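Local coordinates for bluetongue virus COAT protein VP7 (Bluetongue virus, PDB 1BVP) that forms homotrimers that assemble as 260 capsomers on a VP3 scaffold, forming part of the inner capsid, and takes part in binding host cell surface receptors, at residues T3-A8 against N107-V112; T17-R22 against Y320-P325; N28-L33 against V48-T53; Y271-H276 against G337-A342; H279-A284 against P325-H330. All coordinates share one frame; numbering follows the deposited sequence.

Contact 1 (T3-A8 against N107-V112)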
# COMPACT_ATOMS: atom_id res chain seq x y z
N THR A 3 19.59 -18.35 -9.00
CA THR A 3 20.91 -17.70 -9.07
C THR A 3 21.04 -16.94 -10.38
O THR A 3 21.61 -15.84 -10.41
CB THR A 3 22.01 -18.74 -9.00
OG1 THR A 3 21.53 -19.94 -9.60
CG2 THR A 3 22.36 -19.03 -7.54
N ILE A 4 20.52 -17.51 -11.45
CA ILE A 4 20.54 -16.82 -12.74
C ILE A 4 19.83 -15.47 -12.60
O ILE A 4 20.37 -14.42 -12.98
CB ILE A 4 19.86 -17.67 -13.81
CG1 ILE A 4 20.62 -18.99 -13.91
CG2 ILE A 4 19.76 -16.93 -15.16
CD1 ILE A 4 20.43 -19.65 -15.20
N ALA A 5 18.65 -15.48 -11.98
CA ALA A 5 17.91 -14.23 -11.84
C ALA A 5 18.64 -13.25 -10.92
O ALA A 5 18.74 -12.05 -11.24
CB ALA A 5 16.52 -14.50 -11.34
N ALA A 6 19.18 -13.77 -9.81
CA ALA A 6 19.96 -12.96 -8.86
C ALA A 6 21.16 -12.27 -9.57
O ALA A 6 21.45 -11.07 -9.33
CB ALA A 6 20.41 -13.84 -7.70
N ARG A 7 21.79 -12.99 -10.51
CA ARG A 7 22.89 -12.40 -11.28
C ARG A 7 22.45 -11.31 -12.23
O ARG A 7 23.07 -10.22 -12.26
CB ARG A 7 23.69 -13.45 -12.03
CG ARG A 7 24.46 -14.31 -11.07
CD ARG A 7 25.21 -15.39 -11.78
NE ARG A 7 25.84 -16.27 -10.81
CZ ARG A 7 25.61 -17.58 -10.73
NH1 ARG A 7 24.76 -18.14 -11.57
NH2 ARG A 7 26.18 -18.31 -9.79
N ALA A 8 21.40 -11.57 -13.00
CA ALA A 8 20.90 -10.56 -13.96
C ALA A 8 20.55 -9.27 -13.21
O ALA A 8 20.94 -8.16 -13.61
CB ALA A 8 19.73 -11.08 -14.68
N ASN A 107 18.31 -12.00 -1.70
CA ASN A 107 17.16 -11.93 -0.81
C ASN A 107 15.85 -11.59 -1.52
O ASN A 107 14.79 -12.11 -1.20
CB ASN A 107 17.45 -10.95 0.31
CG ASN A 107 18.32 -11.56 1.39
OD1 ASN A 107 17.82 -12.10 2.37
ND2 ASN A 107 19.61 -11.51 1.20
N GLU A 108 15.94 -10.76 -2.54
CA GLU A 108 14.78 -10.43 -3.33
C GLU A 108 14.26 -11.66 -4.10
O GLU A 108 13.06 -11.97 -4.08
CB GLU A 108 15.14 -9.27 -4.21
CG GLU A 108 14.29 -9.13 -5.41
CD GLU A 108 14.49 -7.78 -6.11
OE1 GLU A 108 15.29 -6.94 -5.54
OE2 GLU A 108 13.83 -7.58 -7.19
N ILE A 109 15.15 -12.43 -4.70
CA ILE A 109 14.74 -13.63 -5.42
C ILE A 109 14.19 -14.68 -4.44
O ILE A 109 13.26 -15.42 -4.76
CB ILE A 109 15.89 -14.27 -6.23
CG1 ILE A 109 16.43 -13.25 -7.23
CG2 ILE A 109 15.38 -15.45 -7.02
CD1 ILE A 109 15.38 -12.69 -8.20
N ALA A 110 14.76 -14.78 -3.26
CA ALA A 110 14.28 -15.76 -2.28
C ALA A 110 12.83 -15.43 -1.93
O ALA A 110 11.99 -16.33 -1.71
CB ALA A 110 15.13 -15.74 -1.04
N ARG A 111 12.55 -14.14 -1.83
CA ARG A 111 11.21 -13.73 -1.56
C ARG A 111 10.27 -14.13 -2.70
O ARG A 111 9.24 -14.75 -2.47
CB ARG A 111 11.11 -12.23 -1.39
CG ARG A 111 9.76 -11.92 -0.86
CD ARG A 111 9.66 -12.46 0.58
NE ARG A 111 9.24 -11.31 1.33
CZ ARG A 111 9.87 -10.78 2.36
NH1 ARG A 111 10.97 -11.33 2.83
NH2 ARG A 111 9.47 -9.61 2.81
N VAL A 112 10.61 -13.75 -3.93
CA VAL A 112 9.77 -14.11 -5.05
C VAL A 112 9.51 -15.61 -5.04
O VAL A 112 8.38 -16.07 -5.13
CB VAL A 112 10.39 -13.72 -6.38
CG1 VAL A 112 9.54 -14.22 -7.52
CG2 VAL A 112 10.51 -12.20 -6.47

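Contact 2 (T17-R22 against Y320-P325)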
# COMPACT_ATOMS: atom_id res chain seq x y z
N THR A 17 24.26 2.42 -11.99
CA THR A 17 25.19 3.21 -11.20
C THR A 17 25.97 4.18 -12.10
O THR A 17 26.38 5.25 -11.67
CB THR A 17 26.13 2.25 -10.51
OG1 THR A 17 25.56 1.83 -9.27
CG2 THR A 17 27.45 2.84 -10.30
N LEU A 18 26.17 3.80 -13.36
CA LEU A 18 26.91 4.57 -14.34
C LEU A 18 26.23 5.87 -14.77
O LEU A 18 26.07 6.13 -15.97
CB LEU A 18 27.19 3.69 -15.56
CG LEU A 18 28.33 2.66 -15.42
CD1 LEU A 18 28.85 2.59 -14.04
CD2 LEU A 18 27.89 1.30 -15.83
N GLN A 19 25.91 6.71 -13.79
CA GLN A 19 25.21 7.95 -14.04
C GLN A 19 26.04 8.90 -14.89
O GLN A 19 25.56 9.50 -15.83
CB GLN A 19 24.75 8.61 -12.71
CG GLN A 19 23.20 8.74 -12.49
CD GLN A 19 22.59 7.68 -11.53
OE1 GLN A 19 22.52 6.48 -11.83
NE2 GLN A 19 22.09 8.13 -10.40
N GLU A 20 27.33 8.95 -14.65
CA GLU A 20 28.12 9.90 -15.42
C GLU A 20 29.47 9.32 -15.84
O GLU A 20 29.81 8.15 -15.55
CB GLU A 20 28.18 11.19 -14.60
CG GLU A 20 29.16 12.23 -14.99
CD GLU A 20 29.69 12.89 -13.75
OE1 GLU A 20 28.84 13.38 -12.96
OE2 GLU A 20 30.94 12.85 -13.52
N ALA A 21 30.21 10.11 -16.62
CA ALA A 21 31.50 9.71 -17.16
C ALA A 21 32.68 9.60 -16.19
O ALA A 21 33.33 8.54 -16.13
CB ALA A 21 31.85 10.63 -18.34
N ARG A 22 32.95 10.65 -15.43
CA ARG A 22 34.12 10.64 -14.53
C ARG A 22 33.97 10.22 -13.06
O ARG A 22 34.97 10.15 -12.33
CB ARG A 22 34.91 11.96 -14.65
CG ARG A 22 34.14 13.26 -14.33
CD ARG A 22 35.11 14.46 -14.37
NE ARG A 22 36.20 14.30 -13.39
CZ ARG A 22 37.39 14.90 -13.44
NH1 ARG A 22 37.69 15.72 -14.44
NH2 ARG A 22 38.29 14.67 -12.48
N TYR A 320 17.30 1.76 -18.30
CA TYR A 320 16.95 2.53 -19.49
C TYR A 320 17.03 4.00 -19.17
O TYR A 320 17.54 4.83 -19.95
CB TYR A 320 15.52 2.21 -19.92
CG TYR A 320 15.10 2.90 -21.21
CD1 TYR A 320 15.32 2.28 -22.46
CD2 TYR A 320 14.48 4.16 -21.20
CE1 TYR A 320 14.93 2.91 -23.67
CE2 TYR A 320 14.09 4.79 -22.41
CZ TYR A 320 14.32 4.16 -23.63
OH TYR A 320 13.93 4.76 -24.81
N THR A 321 16.46 4.34 -18.04
CA THR A 321 16.46 5.72 -17.61
C THR A 321 17.86 6.30 -17.42
O THR A 321 18.07 7.45 -17.80
CB THR A 321 15.53 5.88 -16.37
OG1 THR A 321 14.19 6.06 -16.84
CG2 THR A 321 15.91 7.06 -15.50
N VAL A 322 18.81 5.55 -16.83
CA VAL A 322 20.15 6.10 -16.67
C VAL A 322 21.02 6.02 -17.93
O VAL A 322 21.67 6.99 -18.25
CB VAL A 322 20.88 5.63 -15.38
CG1 VAL A 322 19.90 5.09 -14.38
CG2 VAL A 322 21.95 4.68 -15.66
N LEU A 323 20.97 4.92 -18.69
CA LEU A 323 21.75 4.80 -19.93
C LEU A 323 21.24 5.62 -21.11
O LEU A 323 22.01 5.92 -22.01
CB LEU A 323 21.89 3.33 -20.35
CG LEU A 323 22.73 2.50 -19.37
CD1 LEU A 323 22.95 1.07 -19.83
CD2 LEU A 323 24.07 3.18 -19.19
N ARG A 324 19.96 5.98 -21.12
CA ARG A 324 19.33 6.76 -22.20
C ARG A 324 19.67 6.24 -23.59
O ARG A 324 20.04 7.02 -24.47
CB ARG A 324 19.69 8.25 -22.15
CG ARG A 324 20.19 8.85 -20.84
CD ARG A 324 19.47 10.16 -20.51
NE ARG A 324 18.16 9.86 -19.89
CZ ARG A 324 16.97 9.89 -20.50
NH1 ARG A 324 16.87 10.22 -21.79
NH2 ARG A 324 15.87 9.52 -19.84
N PRO A 325 19.45 4.94 -23.85
CA PRO A 325 19.78 4.42 -25.18
C PRO A 325 18.84 4.93 -26.27
O PRO A 325 17.78 5.49 -25.97
CB PRO A 325 19.67 2.91 -24.99
CG PRO A 325 18.61 2.77 -24.01
CD PRO A 325 18.85 3.89 -23.01

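Contact 3 (N28-L33 against V48-T53)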
# COMPACT_ATOMS: atom_id res chain seq x y z
N ASN A 28 32.96 -2.73 -5.11
CA ASN A 28 32.02 -3.81 -5.26
C ASN A 28 31.45 -3.82 -6.73
O ASN A 28 31.46 -4.84 -7.42
CB ASN A 28 30.95 -3.53 -4.19
CG ASN A 28 29.86 -4.56 -4.16
OD1 ASN A 28 28.68 -4.25 -4.39
ND2 ASN A 28 30.23 -5.81 -3.86
N VAL A 29 31.03 -2.67 -7.22
CA VAL A 29 30.49 -2.53 -8.57
C VAL A 29 31.47 -2.90 -9.67
O VAL A 29 31.10 -3.55 -10.65
CB VAL A 29 30.05 -1.05 -8.82
CG1 VAL A 29 29.57 -0.84 -10.23
CG2 VAL A 29 29.00 -0.66 -7.83
N MET A 30 32.70 -2.41 -9.57
CA MET A 30 33.70 -2.71 -10.58
C MET A 30 34.08 -4.18 -10.60
O MET A 30 34.33 -4.74 -11.66
CB MET A 30 34.94 -1.86 -10.36
CG MET A 30 34.81 -0.44 -10.86
SD MET A 30 36.38 0.36 -10.40
CE MET A 30 36.74 1.49 -11.92
N GLU A 31 34.12 -4.81 -9.43
CA GLU A 31 34.45 -6.21 -9.36
C GLU A 31 33.43 -7.05 -10.13
O GLU A 31 33.79 -7.93 -10.90
CB GLU A 31 34.48 -6.62 -7.91
CG GLU A 31 34.66 -8.08 -7.70
CD GLU A 31 34.35 -8.46 -6.26
OE1 GLU A 31 34.35 -7.55 -5.38
OE2 GLU A 31 34.10 -9.67 -6.00
N ILE A 32 32.15 -6.71 -9.97
CA ILE A 32 31.03 -7.40 -10.63
C ILE A 32 30.96 -7.12 -12.14
O ILE A 32 30.83 -8.05 -12.95
CB ILE A 32 29.69 -6.94 -9.97
CG1 ILE A 32 29.58 -7.48 -8.54
CG2 ILE A 32 28.48 -7.37 -10.80
CD1 ILE A 32 28.61 -6.66 -7.70
N LEU A 33 30.97 -5.83 -12.51
CA LEU A 33 30.90 -5.45 -13.91
C LEU A 33 32.06 -6.03 -14.68
O LEU A 33 31.90 -6.46 -15.82
CB LEU A 33 30.91 -3.94 -14.09
CG LEU A 33 29.60 -3.28 -13.67
CD1 LEU A 33 29.58 -1.84 -14.13
CD2 LEU A 33 28.45 -4.05 -14.27
N VAL A 48 31.13 -4.60 -25.01
CA VAL A 48 30.61 -3.71 -23.99
C VAL A 48 31.81 -3.14 -23.20
O VAL A 48 32.74 -3.86 -22.90
CB VAL A 48 29.65 -4.52 -23.08
CG1 VAL A 48 29.08 -3.66 -21.99
CG2 VAL A 48 28.56 -5.12 -23.90
N THR A 49 31.81 -1.84 -22.90
CA THR A 49 32.88 -1.20 -22.12
C THR A 49 32.34 -1.09 -20.70
O THR A 49 31.14 -0.98 -20.54
CB THR A 49 33.04 0.26 -22.49
OG1 THR A 49 33.14 0.36 -23.89
CG2 THR A 49 34.32 0.84 -21.89
N MET A 50 33.22 -0.99 -19.70
CA MET A 50 32.78 -0.81 -18.33
C MET A 50 32.35 0.62 -18.07
O MET A 50 31.57 0.85 -17.17
CB MET A 50 33.85 -1.17 -17.34
CG MET A 50 34.26 -2.63 -17.36
SD MET A 50 35.05 -3.07 -15.84
CE MET A 50 34.48 -1.66 -14.64
N ARG A 51 32.90 1.59 -18.79
CA ARG A 51 32.49 2.97 -18.56
C ARG A 51 32.14 3.58 -19.91
O ARG A 51 32.99 4.14 -20.60
CB ARG A 51 33.59 3.78 -17.86
CG ARG A 51 33.11 5.16 -17.38
CD ARG A 51 32.58 5.09 -15.95
NE ARG A 51 33.54 4.37 -15.08
CZ ARG A 51 34.51 4.94 -14.36
NH1 ARG A 51 34.68 6.26 -14.38
NH2 ARG A 51 35.34 4.18 -13.63
N PRO A 52 30.87 3.45 -20.32
CA PRO A 52 30.35 3.96 -21.59
C PRO A 52 30.30 5.49 -21.65
O PRO A 52 29.90 6.13 -20.70
CB PRO A 52 28.93 3.40 -21.61
CG PRO A 52 28.97 2.25 -20.62
CD PRO A 52 29.81 2.79 -19.54
N THR A 53 30.68 6.07 -22.78
CA THR A 53 30.63 7.53 -22.95
C THR A 53 29.76 7.88 -24.17
O THR A 53 28.74 8.58 -24.04
CB THR A 53 32.06 8.16 -23.04
OG1 THR A 53 32.87 7.44 -23.99
CG2 THR A 53 32.74 8.06 -21.69

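Contact 4 (Y271-H276 against G337-A342)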
# COMPACT_ATOMS: atom_id res chain seq x y z
N TYR A 271 4.81 -0.05 -16.41
CA TYR A 271 3.81 0.46 -17.34
C TYR A 271 3.89 1.94 -17.66
O TYR A 271 3.09 2.43 -18.44
CB TYR A 271 2.41 0.04 -16.93
CG TYR A 271 2.16 -1.45 -17.07
CD1 TYR A 271 1.91 -2.01 -18.31
CD2 TYR A 271 2.21 -2.30 -15.96
CE1 TYR A 271 1.72 -3.41 -18.47
CE2 TYR A 271 2.02 -3.70 -16.11
CZ TYR A 271 1.78 -4.23 -17.37
OH TYR A 271 1.58 -5.59 -17.52
N SER A 272 4.83 2.65 -17.07
CA SER A 272 4.99 4.06 -17.40
C SER A 272 5.46 4.15 -18.83
O SER A 272 6.11 3.24 -19.40
CB SER A 272 5.99 4.74 -16.49
OG SER A 272 5.42 4.83 -15.22
N PHE A 273 5.15 5.30 -19.41
CA PHE A 273 5.44 5.55 -20.80
C PHE A 273 6.92 5.72 -21.13
O PHE A 273 7.44 4.97 -21.96
CB PHE A 273 4.63 6.78 -21.23
CG PHE A 273 4.84 7.18 -22.66
CD1 PHE A 273 4.53 6.29 -23.70
CD2 PHE A 273 5.36 8.44 -22.97
CE1 PHE A 273 4.72 6.64 -25.05
CE2 PHE A 273 5.56 8.82 -24.31
CZ PHE A 273 5.23 7.91 -25.35
N ARG A 274 7.55 6.72 -20.48
CA ARG A 274 8.97 7.10 -20.68
C ARG A 274 9.10 7.78 -22.06
O ARG A 274 9.21 9.01 -22.15
CB ARG A 274 9.90 5.89 -20.52
CG ARG A 274 10.22 5.69 -19.07
CD ARG A 274 10.89 4.40 -18.78
NE ARG A 274 11.57 4.48 -17.49
CZ ARG A 274 11.06 4.06 -16.34
NH1 ARG A 274 9.84 3.52 -16.35
NH2 ARG A 274 11.71 4.29 -15.20
N ASP A 275 8.99 6.98 -23.11
CA ASP A 275 9.02 7.50 -24.46
C ASP A 275 8.54 6.36 -25.35
O ASP A 275 8.31 5.21 -24.88
CB ASP A 275 10.42 7.99 -24.88
CG ASP A 275 11.51 6.91 -24.79
OD1 ASP A 275 11.32 5.73 -25.17
OD2 ASP A 275 12.61 7.26 -24.34
N HIS A 276 8.49 6.63 -26.65
CA HIS A 276 8.01 5.63 -27.58
C HIS A 276 8.78 4.36 -27.68
O HIS A 276 8.21 3.30 -27.93
CB HIS A 276 7.83 6.22 -28.97
CG HIS A 276 6.79 7.29 -29.03
ND1 HIS A 276 7.09 8.63 -28.85
CD2 HIS A 276 5.44 7.22 -29.16
CE1 HIS A 276 5.97 9.33 -28.87
NE2 HIS A 276 4.96 8.50 -29.05
N GLY A 337 8.94 15.59 -29.48
CA GLY A 337 8.36 16.16 -28.28
C GLY A 337 8.26 17.66 -28.08
O GLY A 337 7.65 18.34 -28.89
N PRO A 338 8.82 18.20 -26.98
CA PRO A 338 9.53 17.44 -25.94
C PRO A 338 8.77 16.38 -25.07
O PRO A 338 9.30 15.99 -24.01
CB PRO A 338 10.18 18.55 -25.08
CG PRO A 338 9.22 19.71 -25.24
CD PRO A 338 8.90 19.65 -26.72
N LEU A 339 7.60 15.89 -25.53
CA LEU A 339 6.82 14.86 -24.81
C LEU A 339 5.95 15.42 -23.70
O LEU A 339 6.41 16.04 -22.74
CB LEU A 339 7.70 13.74 -24.27
CG LEU A 339 7.90 12.41 -25.01
CD1 LEU A 339 7.66 12.51 -26.50
CD2 LEU A 339 9.31 11.90 -24.71
N THR A 340 4.66 15.13 -23.82
CA THR A 340 3.67 15.65 -22.91
C THR A 340 2.74 14.55 -22.46
O THR A 340 2.74 13.43 -23.02
CB THR A 340 2.83 16.72 -23.63
OG1 THR A 340 2.24 16.14 -24.82
CG2 THR A 340 3.72 17.90 -24.02
N ARG A 341 1.89 14.89 -21.50
CA ARG A 341 0.94 13.91 -21.00
C ARG A 341 -0.01 13.49 -22.12
O ARG A 341 -0.33 12.30 -22.26
CB ARG A 341 0.19 14.49 -19.83
CG ARG A 341 -0.80 13.55 -19.24
CD ARG A 341 -1.41 14.16 -17.98
NE ARG A 341 -2.60 13.44 -17.53
CZ ARG A 341 -3.05 13.49 -16.28
NH1 ARG A 341 -2.39 14.23 -15.37
NH2 ARG A 341 -4.16 12.84 -15.94
N ALA A 342 -0.38 14.44 -22.97
CA ALA A 342 -1.30 14.18 -24.09
C ALA A 342 -0.71 13.15 -25.06
O ALA A 342 -1.38 12.21 -25.50
CB ALA A 342 -1.61 15.48 -24.81

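Contact 5 (H279-A284 against P325-H330)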
# COMPACT_ATOMS: atom_id res chain seq x y z
N HIS A 279 8.08 2.35 -24.46
CA HIS A 279 6.72 1.92 -24.60
C HIS A 279 6.65 0.74 -25.60
O HIS A 279 6.07 -0.33 -25.31
CB HIS A 279 5.89 3.12 -25.02
CG HIS A 279 4.43 2.85 -25.02
ND1 HIS A 279 3.75 2.47 -23.88
CD2 HIS A 279 3.53 2.79 -26.04
CE1 HIS A 279 2.51 2.16 -24.21
NE2 HIS A 279 2.35 2.35 -25.51
N GLY A 280 7.30 0.89 -26.75
CA GLY A 280 7.32 -0.18 -27.74
C GLY A 280 8.01 -1.45 -27.25
O GLY A 280 7.51 -2.57 -27.44
N LEU A 281 9.18 -1.28 -26.63
CA LEU A 281 9.98 -2.38 -26.11
C LEU A 281 9.23 -3.14 -25.01
O LEU A 281 9.17 -4.38 -25.02
CB LEU A 281 11.26 -1.81 -25.51
CG LEU A 281 12.65 -2.48 -25.46
CD1 LEU A 281 13.21 -2.26 -24.07
CD2 LEU A 281 12.62 -3.94 -25.79
N ARG A 282 8.70 -2.39 -24.05
CA ARG A 282 7.95 -3.00 -22.95
C ARG A 282 6.77 -3.80 -23.51
O ARG A 282 6.56 -4.96 -23.15
CB ARG A 282 7.45 -1.94 -21.96
CG ARG A 282 6.72 -2.60 -20.79
CD ARG A 282 5.28 -2.13 -20.69
NE ARG A 282 5.17 -0.67 -20.59
CZ ARG A 282 4.65 0.11 -21.54
NH1 ARG A 282 4.17 -0.43 -22.66
NH2 ARG A 282 4.67 1.43 -21.39
N THR A 283 6.00 -3.17 -24.39
CA THR A 283 4.89 -3.87 -25.03
C THR A 283 5.35 -5.18 -25.70
O THR A 283 4.77 -6.25 -25.48
CB THR A 283 4.28 -3.01 -26.09
OG1 THR A 283 3.84 -1.80 -25.50
CG2 THR A 283 3.16 -3.74 -26.74
N ALA A 284 6.42 -5.10 -26.50
CA ALA A 284 6.95 -6.28 -27.19
C ALA A 284 7.38 -7.39 -26.23
O ALA A 284 7.15 -8.56 -26.49
CB ALA A 284 8.11 -5.90 -28.08
N PRO A 325 19.45 4.94 -23.85
CA PRO A 325 19.78 4.42 -25.18
C PRO A 325 18.84 4.93 -26.27
O PRO A 325 17.78 5.49 -25.97
CB PRO A 325 19.67 2.91 -24.99
CG PRO A 325 18.61 2.77 -24.01
CD PRO A 325 18.85 3.89 -23.01
N GLU A 326 19.27 4.81 -27.53
CA GLU A 326 18.50 5.24 -28.69
C GLU A 326 18.65 4.22 -29.77
O GLU A 326 19.72 4.03 -30.33
CB GLU A 326 18.98 6.57 -29.25
CG GLU A 326 18.72 7.76 -28.36
CD GLU A 326 19.22 9.06 -28.98
OE1 GLU A 326 19.14 9.20 -30.24
OE2 GLU A 326 19.72 9.92 -28.22
N PHE A 327 17.56 3.54 -30.07
CA PHE A 327 17.59 2.55 -31.11
C PHE A 327 16.19 2.43 -31.68
O PHE A 327 15.25 3.00 -31.13
CB PHE A 327 18.11 1.22 -30.59
CG PHE A 327 17.35 0.69 -29.43
CD1 PHE A 327 17.54 1.23 -28.15
CD2 PHE A 327 16.47 -0.36 -29.59
CE1 PHE A 327 16.85 0.72 -27.06
CE2 PHE A 327 15.77 -0.88 -28.50
CZ PHE A 327 15.96 -0.34 -27.24
N ALA A 328 16.07 1.69 -32.77
CA ALA A 328 14.80 1.52 -33.47
C ALA A 328 14.06 0.22 -33.18
O ALA A 328 14.67 -0.84 -33.09
CB ALA A 328 15.04 1.64 -34.94
N ILE A 329 12.73 0.33 -33.10
CA ILE A 329 11.86 -0.83 -32.88
C ILE A 329 10.85 -0.87 -34.04
O ILE A 329 10.34 0.18 -34.45
CB ILE A 329 11.16 -0.73 -31.52
CG1 ILE A 329 12.19 -0.93 -30.41
CG2 ILE A 329 10.09 -1.79 -31.40
CD1 ILE A 329 11.67 -0.73 -29.04
N HIS A 330 10.65 -2.04 -34.62
CA HIS A 330 9.72 -2.17 -35.75
C HIS A 330 8.33 -1.66 -35.43
O HIS A 330 7.73 -2.04 -34.42
CB HIS A 330 9.62 -3.62 -36.23
CG HIS A 330 10.84 -4.12 -36.94
ND1 HIS A 330 11.57 -3.34 -37.82
CD2 HIS A 330 11.48 -5.31 -36.86
CE1 HIS A 330 12.61 -4.03 -38.25
NE2 HIS A 330 12.59 -5.23 -37.69

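Contact 1 (T3-A8 against N107-V112)
Ile-109 is the one side chain of 107-112 that reaches across to 3-8, and it does so with both carbons of its longer branch. Its CD1 sits 3.8 Å from CB of Ala-5, while CG1 lies against the next residue, 3.8 Å from the backbone N of Ala-6 and 4.1 Å from CB of Ala-6. The branch points this way because CG1 is anti to the carbonyl carbon (chi1 -59°). With only methyl groups at Ala-5 and Ala-6, the backbones can come close, the CA atoms of Ala-6 and Ile-109 standing 6.3 Å apart. Two helices of the all-helical domain of VP7 meet here, helix 2-15 near the N terminus and helix 103-116, the last helix before the chain enters the beta domain. The small patch is wholly buried and apolar, with Leu-9 of helix 2-15 and Leu-308 of helix 304-323 also packing on Ile-109. Beyond this patch the two segments part quickly. Glu-108, next to Ile-109, makes no contact with 3-8 and is partly open to solvent. On the side of helix 103-116 turned from helix 2-15, the partner is the second subunit: Arg-111 forms salt bridges there with Asp-318 and Glu-266 of that neighbouring chain, and Asn-107 donates from ND2 to the carbonyl of Arg-13 of the second subunit.

Contact 2 (T17-R22 against Y320-P325)
The backbones approach most closely where CA of Gln-19 lies 6.0 Å from CA of Val-322, a bend in the link between helices 2-15 and 27-44 meeting the last turn of helix 304-323. That bend is an inverse gamma turn centred on Leu-18, closed by a bond of 2.6 Å from Gln-19 N to Thr-17 O. Val-322 points its side chain at the turn: CG2 is 4.4 Å from the carbonyl O of Leu-18, and CG1 faces the bent side chain of Gln-19, which crosses it at about a right angle and swings its amide end back toward the helix. Nothing polar joins the two segments, and the valine is shared with Ala-110 of the third subunit, so the contact lies at a trimer interface. Behind it the helix stops: Arg-324 takes a positive phi of 47° and the chain turns back, setting Pro-325 CD 3.9 Å above one face of the Tyr-320 ring, toward its rim.

Contact 3 (N28-L33 against V48-T53)
A helix-loop-helix unit of the helical domain supplies this contact: the loop leaving helix 27-44 runs back beside that helix before helix 55-73 begins, and its residues 48-53 rest on the early turns at 28-33. Met-50 makes the main approach. Its terminal methyl CE lies 4.0 Å from CG of Met-30 and 4.3 Å from CB of Leu-33, touching two residues one turn apart on the helix. The two methionine side chains cross at about a right angle, so CE of Met-50 meets the middle of the Met-30 chain. The end of Met-30 runs on to the next loop residue, where its CE stands 3.5 Å from NH2 of Arg-51, beside the edge of the guanidinium and close to its plane. Arg-51 comes within range because its chain, starting anti to the backbone N (chi1 -170°), bends at chi2 and chi3; it is poorly ordered, so its exact placement is less certain. Leu-18 and Ala-14 back Leu-33 on the buried side, whereas Met-30 is exposed to solvent. Since the meeting groups are methyl and methylene carbons and a guanidinium edge, the hold is one of shape and dispersion; a polar tether of Arg-51 is probably the bond from its NH1 to the carbonyl of Ala-21 in another loop.

Contact 4 (Y271-H276 against G337-A342)
Leu-339 points into a corner made by four consecutive residues, 273-276, where its branch carbon and its two methyls each meet a different wall. CG stands at the edge of the Phe-273 ring, near its plane, 4.3 Å from CE2. CD2 turns to the backbone side, 3.9 Å from the carbonyl O of Arg-274 and 4.1 Å from CB of Asp-275. CD1 comes obliquely to the imidazole of His-276, 4.3 Å from CE1. The two rings of this corner are set against each other as well: the rim of Phe-273 is directed at one face of His-276, with CZ 3.7 Å above the ring centre. Asp-275 takes the position between backbone N and carbonyl carbon (chi1 58°), which carries its carboxylate away from Leu-339 to cap helix 276-286, OD1 accepting from Trp-278 N. Thr-340 holds the matching N-cap place on the other segment, and Arg-341 just after it forms a salt bridge with Asp-254 of the third subunit. The contact thus joins the starts of helices 276-286 and 341-346, the latter close to the C terminus, and Arg-274 ties the same corner to helix 304-323 through Thr-321.

Contact 5 (H279-A284 against P325-H330)
Ile-329 reaches helix 276-286 with the tip of its longer branch. CG1 is anti to the carbonyl carbon (chi1 -70°) and the rest of the branch is extended (chi2 175°), which carries the end methyl straight to the helix. There Ile-329 CD1 lies over the backbone, 3.5 Å from Leu-281 N and 4.1 Å from Gly-280 C. The same methyl touches CB of Leu-281 at 3.7 Å, the two side chains crossing at about a right angle. The segment 325-330 belongs to the long irregular connection between helix 304-323 and the C-terminal helix 341-346, and here it passes along helix 276-286 within the helical domain. Phe-327 adds a second touch: its CG sits between the backbone N and the carbonyl carbon (chi1 56°), which brings the ring edge to Leu-281, Phe-327 CZ lying 4.3 Å from CG of Leu-281. Its ring also meets Phe-63 of helix 55-73 edge-to-face. On the far flank of helix 276-286 polar groups are held partly within the helix. Arg-282 NH2 donates to His-279 ND1 at 2.9 Å; ND1 lies close to the guanidinium plane, while NH2 is tilted somewhat out of the imidazole plane. Arg-282 also bonds to the carbonyls of Val-270 and Ser-272. The carbonyl O of His-279 is gripped from opposite faces of its plane by N and OG1 of Thr-283, the hydroxyl at 2.7 Å.

Overall arrangement
From the N terminus, contact 1 closes the first loop, joining helix 2-15 to helix 103-116, and contact 3 closes a short helix-and-loop turn-back wholly within it. Contact 2 opens at 17-22, before contact 3, and closes only at 320-325; it therefore encloses contact 3, crosses contact 1 and spans every strand of the beta domain, returning the C-terminal helices to the N-terminal ones. Contact 4 opens at 271-276 and closes near the C terminus, with contact 5 inside it; both cross contact 2. Contacts 2 and 5 share Pro-325, while Ala-21 and Arg-51 link contacts 2 and 3, and Ser-272 and Arg-282 link contacts 4 and 5.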